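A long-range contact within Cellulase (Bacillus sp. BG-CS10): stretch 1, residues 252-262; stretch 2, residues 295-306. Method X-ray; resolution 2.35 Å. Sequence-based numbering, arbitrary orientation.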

# COMPACT_ATOMS: atom_id res chain seq x y z
N THR A 252 -1.67 -14.70 7.83
CA THR A 252 -2.33 -13.55 8.43
C THR A 252 -3.85 -13.67 8.32
O THR A 252 -4.57 -13.62 9.33
N PHE A 253 -4.34 -13.85 7.10
CA PHE A 253 -5.78 -13.79 6.95
C PHE A 253 -6.46 -15.11 7.28
O PHE A 253 -7.66 -15.16 7.51
N ASN A 254 -5.68 -16.19 7.37
CA ASN A 254 -6.20 -17.42 7.95
C ASN A 254 -6.58 -17.20 9.40
O ASN A 254 -7.68 -17.56 9.81
N ARG A 255 -5.69 -16.60 10.19
CA ARG A 255 -6.07 -16.43 11.58
C ARG A 255 -7.12 -15.32 11.75
O ARG A 255 -7.96 -15.40 12.66
N VAL A 256 -7.10 -14.31 10.88
CA VAL A 256 -8.19 -13.33 10.92
C VAL A 256 -9.53 -14.01 10.66
O VAL A 256 -10.53 -13.74 11.32
N HIS A 257 -9.55 -14.92 9.69
CA HIS A 257 -10.77 -15.63 9.33
C HIS A 257 -11.24 -16.55 10.46
O HIS A 257 -12.42 -16.56 10.82
N ASN A 258 -10.32 -17.32 11.03
CA ASN A 258 -10.66 -18.24 12.11
C ASN A 258 -11.20 -17.53 13.34
O ASN A 258 -12.17 -17.97 13.96
N THR A 259 -10.58 -16.40 13.69
CA THR A 259 -10.98 -15.71 14.91
C THR A 259 -12.32 -14.98 14.77
O THR A 259 -13.15 -15.05 15.67
N PHE A 260 -12.54 -14.30 13.65
CA PHE A 260 -13.72 -13.46 13.51
C PHE A 260 -14.75 -13.96 12.49
O PHE A 260 -15.89 -14.27 12.85
N THR A 261 -14.35 -14.01 11.22
CA THR A 261 -15.27 -14.36 10.14
C THR A 261 -15.92 -15.73 10.33
O THR A 261 -17.10 -15.91 10.05
N ALA A 262 -15.15 -16.70 10.82
CA ALA A 262 -15.66 -18.04 11.08
C ALA A 262 -16.79 -18.02 12.10
O ALA A 262 -17.77 -18.76 11.98
N PHE A 295 -2.75 -11.57 -5.81
CA PHE A 295 -2.73 -12.62 -4.80
C PHE A 295 -3.53 -12.23 -3.54
O PHE A 295 -4.44 -12.94 -3.10
N LEU A 296 -3.18 -11.06 -2.99
CA LEU A 296 -3.84 -10.55 -1.79
C LEU A 296 -5.36 -10.49 -1.92
O LEU A 296 -6.08 -11.01 -1.06
N ILE A 297 -5.84 -9.86 -2.99
CA ILE A 297 -7.29 -9.69 -3.11
C ILE A 297 -7.98 -11.04 -3.37
O ILE A 297 -9.09 -11.26 -2.89
N HIS A 298 -7.31 -11.95 -4.08
CA HIS A 298 -7.85 -13.30 -4.20
C HIS A 298 -8.10 -13.91 -2.83
O HIS A 298 -9.20 -14.42 -2.55
N HIS A 299 -7.10 -13.86 -1.95
CA HIS A 299 -7.26 -14.54 -0.67
C HIS A 299 -8.22 -13.82 0.29
O HIS A 299 -8.92 -14.46 1.10
N LEU A 300 -8.29 -12.49 0.16
CA LEU A 300 -9.29 -11.72 0.91
C LEU A 300 -10.69 -12.13 0.50
O LEU A 300 -11.58 -12.30 1.35
N ASN A 301 -10.89 -12.27 -0.81
CA ASN A 301 -12.18 -12.71 -1.33
C ASN A 301 -12.53 -14.11 -0.86
O ASN A 301 -13.65 -14.35 -0.42
N GLU A 302 -11.57 -15.03 -0.93
CA GLU A 302 -11.80 -16.39 -0.42
C GLU A 302 -12.16 -16.38 1.06
O GLU A 302 -12.83 -17.30 1.55
N ARG A 303 -11.73 -15.35 1.79
CA ARG A 303 -12.05 -15.29 3.22
C ARG A 303 -13.08 -14.23 3.61
O ARG A 303 -13.17 -13.86 4.79
N ASP A 304 -13.85 -13.74 2.64
CA ASP A 304 -14.90 -12.74 2.87
C ASP A 304 -14.44 -11.50 3.65
O ASP A 304 -15.19 -10.95 4.46
N VAL A 305 -13.21 -11.06 3.40
CA VAL A 305 -12.73 -9.83 4.01
C VAL A 305 -13.01 -8.64 3.10
O VAL A 305 -12.46 -8.55 2.00
N THR A 306 -13.86 -7.74 3.56
CA THR A 306 -14.09 -6.49 2.84
C THR A 306 -12.84 -5.62 2.99
O THR A 306 -12.36 -5.43 4.10

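Arg303 carries the polar core of this contact. Its guanidinium binds Asn254 through two donors. Arg303 NE and Arg303 NH2 each donate to Asn254 OD1 at 3.0 Å, so one carbonyl oxygen lies near the guanidinium plane and takes both N-H groups. The CA-to-CB bond of Asn254 points away from the second stretch, but its m rotamer (chi1 -87°) brings the amide end back. The third nitrogen turns to its own helix. Arg303 NH1 donates to His299 O at 2.9 Å and to His299 ND1 at 3.0 Å. A long salt bridge joins Arg303 NH1 to Glu302 OE1 at 3.9 Å. These bonds hold the guanidinium between the two stretches.

Arg303 is the first residue to leave helical geometry at the end of its helix. Its CB starts sideways, with chi1 m and chi2 and chi3 t, and the extended chain runs past Phe253. Arg303 CD lies 3.4 Å from Phe253 O and 3.8 Å from Phe253 CB.

One water links the far end. It lies 2.5 Å from Thr261 OG1 and donates to Asp304 O, with its oxygen 3.1 Å from that atom. Thr261 is m and points toward the second stretch; its CG2 is 3.8 Å from Arg303 O. His257, chi1 t, also points in. Its ring edge faces Arg303 O, with ND1 3.6 Å from that oxygen.

Phe253 fills the apolar side. It is m, points toward the second stretch and is buried. Leu300 (m, t) sets CD2 over one ring face, 3.4 Å from the Phe253 centroid, as a CH-pi contact. Leu296 (t, p) brings CD1 to 3.8 Å from Phe253 CE2. Val305, chi1 t, points toward the first stretch and places CG2 4.4 Å from Phe253 CD1, a looser contact.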

# COMPACT_ATOMS: atom_id res chain seq x y z
CB THR A 252 -1.90 -12.23 7.77
OG1 THR A 252 -0.49 -12.04 7.94
CG2 THR A 252 -2.64 -11.05 8.38
CB PHE A 253 -6.12 -13.27 5.56
CG PHE A 253 -5.80 -11.80 5.41
CD1 PHE A 253 -6.61 -10.85 6.00
CD2 PHE A 253 -4.65 -11.39 4.75
CE1 PHE A 253 -6.32 -9.50 5.91
CE2 PHE A 253 -4.35 -10.04 4.65
CZ PHE A 253 -5.18 -9.09 5.23
CB ASN A 254 -5.20 -18.57 7.85
CG ASN A 254 -5.31 -19.33 6.54
OD1 ASN A 254 -6.27 -19.16 5.79
ND2 ASN A 254 -4.32 -20.17 6.27
CB ARG A 255 -4.84 -16.17 12.47
CG ARG A 255 -4.01 -14.98 12.12
CD ARG A 255 -2.90 -14.80 13.15
NE ARG A 255 -2.02 -13.71 12.76
CZ ARG A 255 -0.96 -13.85 11.98
NH1 ARG A 255 -0.64 -15.05 11.51
NH2 ARG A 255 -0.22 -12.79 11.67
CB VAL A 256 -7.99 -12.19 9.90
CG1 VAL A 256 -9.25 -11.34 9.78
CG2 VAL A 256 -6.81 -11.32 10.29
CB HIS A 257 -10.56 -16.43 8.05
CG HIS A 257 -11.75 -17.25 7.65
ND1 HIS A 257 -12.78 -16.73 6.90
CD2 HIS A 257 -12.08 -18.54 7.90
CE1 HIS A 257 -13.69 -17.67 6.70
NE2 HIS A 257 -13.28 -18.77 7.30
CB ASN A 258 -9.45 -19.08 12.51
CG ASN A 258 -8.91 -19.91 11.37
OD1 ASN A 258 -9.64 -20.25 10.44
ND2 ASN A 258 -7.62 -20.23 11.43
CB THR A 259 -9.91 -14.71 15.35
OG1 THR A 259 -8.67 -15.41 15.56
CG2 THR A 259 -10.32 -14.02 16.65
CB PHE A 260 -13.32 -12.04 13.15
CG PHE A 260 -12.53 -11.34 14.21
CD1 PHE A 260 -13.13 -10.93 15.39
CD2 PHE A 260 -11.18 -11.07 14.03
CE1 PHE A 260 -12.41 -10.29 16.37
CE2 PHE A 260 -10.45 -10.41 15.01
CZ PHE A 260 -11.07 -10.02 16.18
CB THR A 261 -14.56 -14.31 8.77
OG1 THR A 261 -14.14 -12.97 8.50
CG2 THR A 261 -15.48 -14.78 7.66
CB ALA A 262 -14.54 -18.95 11.55
CB PHE A 295 -1.28 -12.94 -4.44
CG PHE A 295 -1.11 -14.17 -3.62
CD1 PHE A 295 -1.01 -15.42 -4.22
CD2 PHE A 295 -1.01 -14.09 -2.24
CE1 PHE A 295 -0.84 -16.56 -3.46
CE2 PHE A 295 -0.83 -15.23 -1.48
CZ PHE A 295 -0.75 -16.47 -2.09
CB LEU A 296 -3.31 -9.15 -1.46
CG LEU A 296 -3.99 -8.45 -0.28
CD1 LEU A 296 -3.84 -9.27 1.00
CD2 LEU A 296 -3.44 -7.04 -0.08
CB ILE A 297 -7.64 -8.67 -4.20
CG1 ILE A 297 -7.16 -7.28 -3.75
CG2 ILE A 297 -9.14 -8.63 -4.44
CD1 ILE A 297 -7.29 -6.20 -4.80
CB HIS A 298 -6.91 -14.21 -4.99
CG HIS A 298 -7.27 -15.67 -4.91
ND1 HIS A 298 -8.54 -16.13 -5.14
CD2 HIS A 298 -6.51 -16.76 -4.63
CE1 HIS A 298 -8.57 -17.44 -5.00
NE2 HIS A 298 -7.35 -17.85 -4.69
CB HIS A 299 -5.89 -14.77 -0.04
CG HIS A 299 -5.14 -15.91 -0.66
ND1 HIS A 299 -5.46 -17.23 -0.41
CD2 HIS A 299 -4.13 -15.93 -1.56
CE1 HIS A 299 -4.66 -18.01 -1.11
NE2 HIS A 299 -3.84 -17.25 -1.82
CB LEU A 300 -9.11 -10.21 0.70
CG LEU A 300 -7.82 -9.57 1.21
CD1 LEU A 300 -7.81 -8.08 0.91
CD2 LEU A 300 -7.61 -9.84 2.69
CB ASN A 301 -12.19 -12.65 -2.86
CG ASN A 301 -12.21 -11.23 -3.38
OD1 ASN A 301 -12.63 -10.31 -2.68
ND2 ASN A 301 -11.77 -11.05 -4.62
CB GLU A 302 -10.56 -17.27 -0.65
CG GLU A 302 -10.58 -18.08 -1.95
CD GLU A 302 -9.42 -19.06 -2.06
OE1 GLU A 302 -8.58 -19.10 -1.13
OE2 GLU A 302 -9.35 -19.79 -3.07
CB ARG A 303 -10.77 -15.09 4.02
CG ARG A 303 -9.88 -16.32 4.05
CD ARG A 303 -8.43 -15.94 4.28
NE ARG A 303 -7.53 -17.08 4.11
CZ ARG A 303 -7.08 -17.50 2.93
NH1 ARG A 303 -7.44 -16.89 1.81
NH2 ARG A 303 -6.27 -18.55 2.88
CB ASP A 304 -16.08 -13.37 3.61
CG ASP A 304 -16.75 -14.47 2.82
OD1 ASP A 304 -16.70 -14.43 1.57
OD2 ASP A 304 -17.32 -15.39 3.45
CB VAL A 305 -11.21 -9.89 4.30
CG1 VAL A 305 -10.74 -8.56 4.90
CG2 VAL A 305 -10.90 -11.05 5.23
CB THR A 306 -15.33 -5.76 3.37
OG1 THR A 306 -16.51 -6.41 2.87
CG2 THR A 306 -15.34 -4.31 2.91
O HOH W 1 -15.82 -11.36 7.47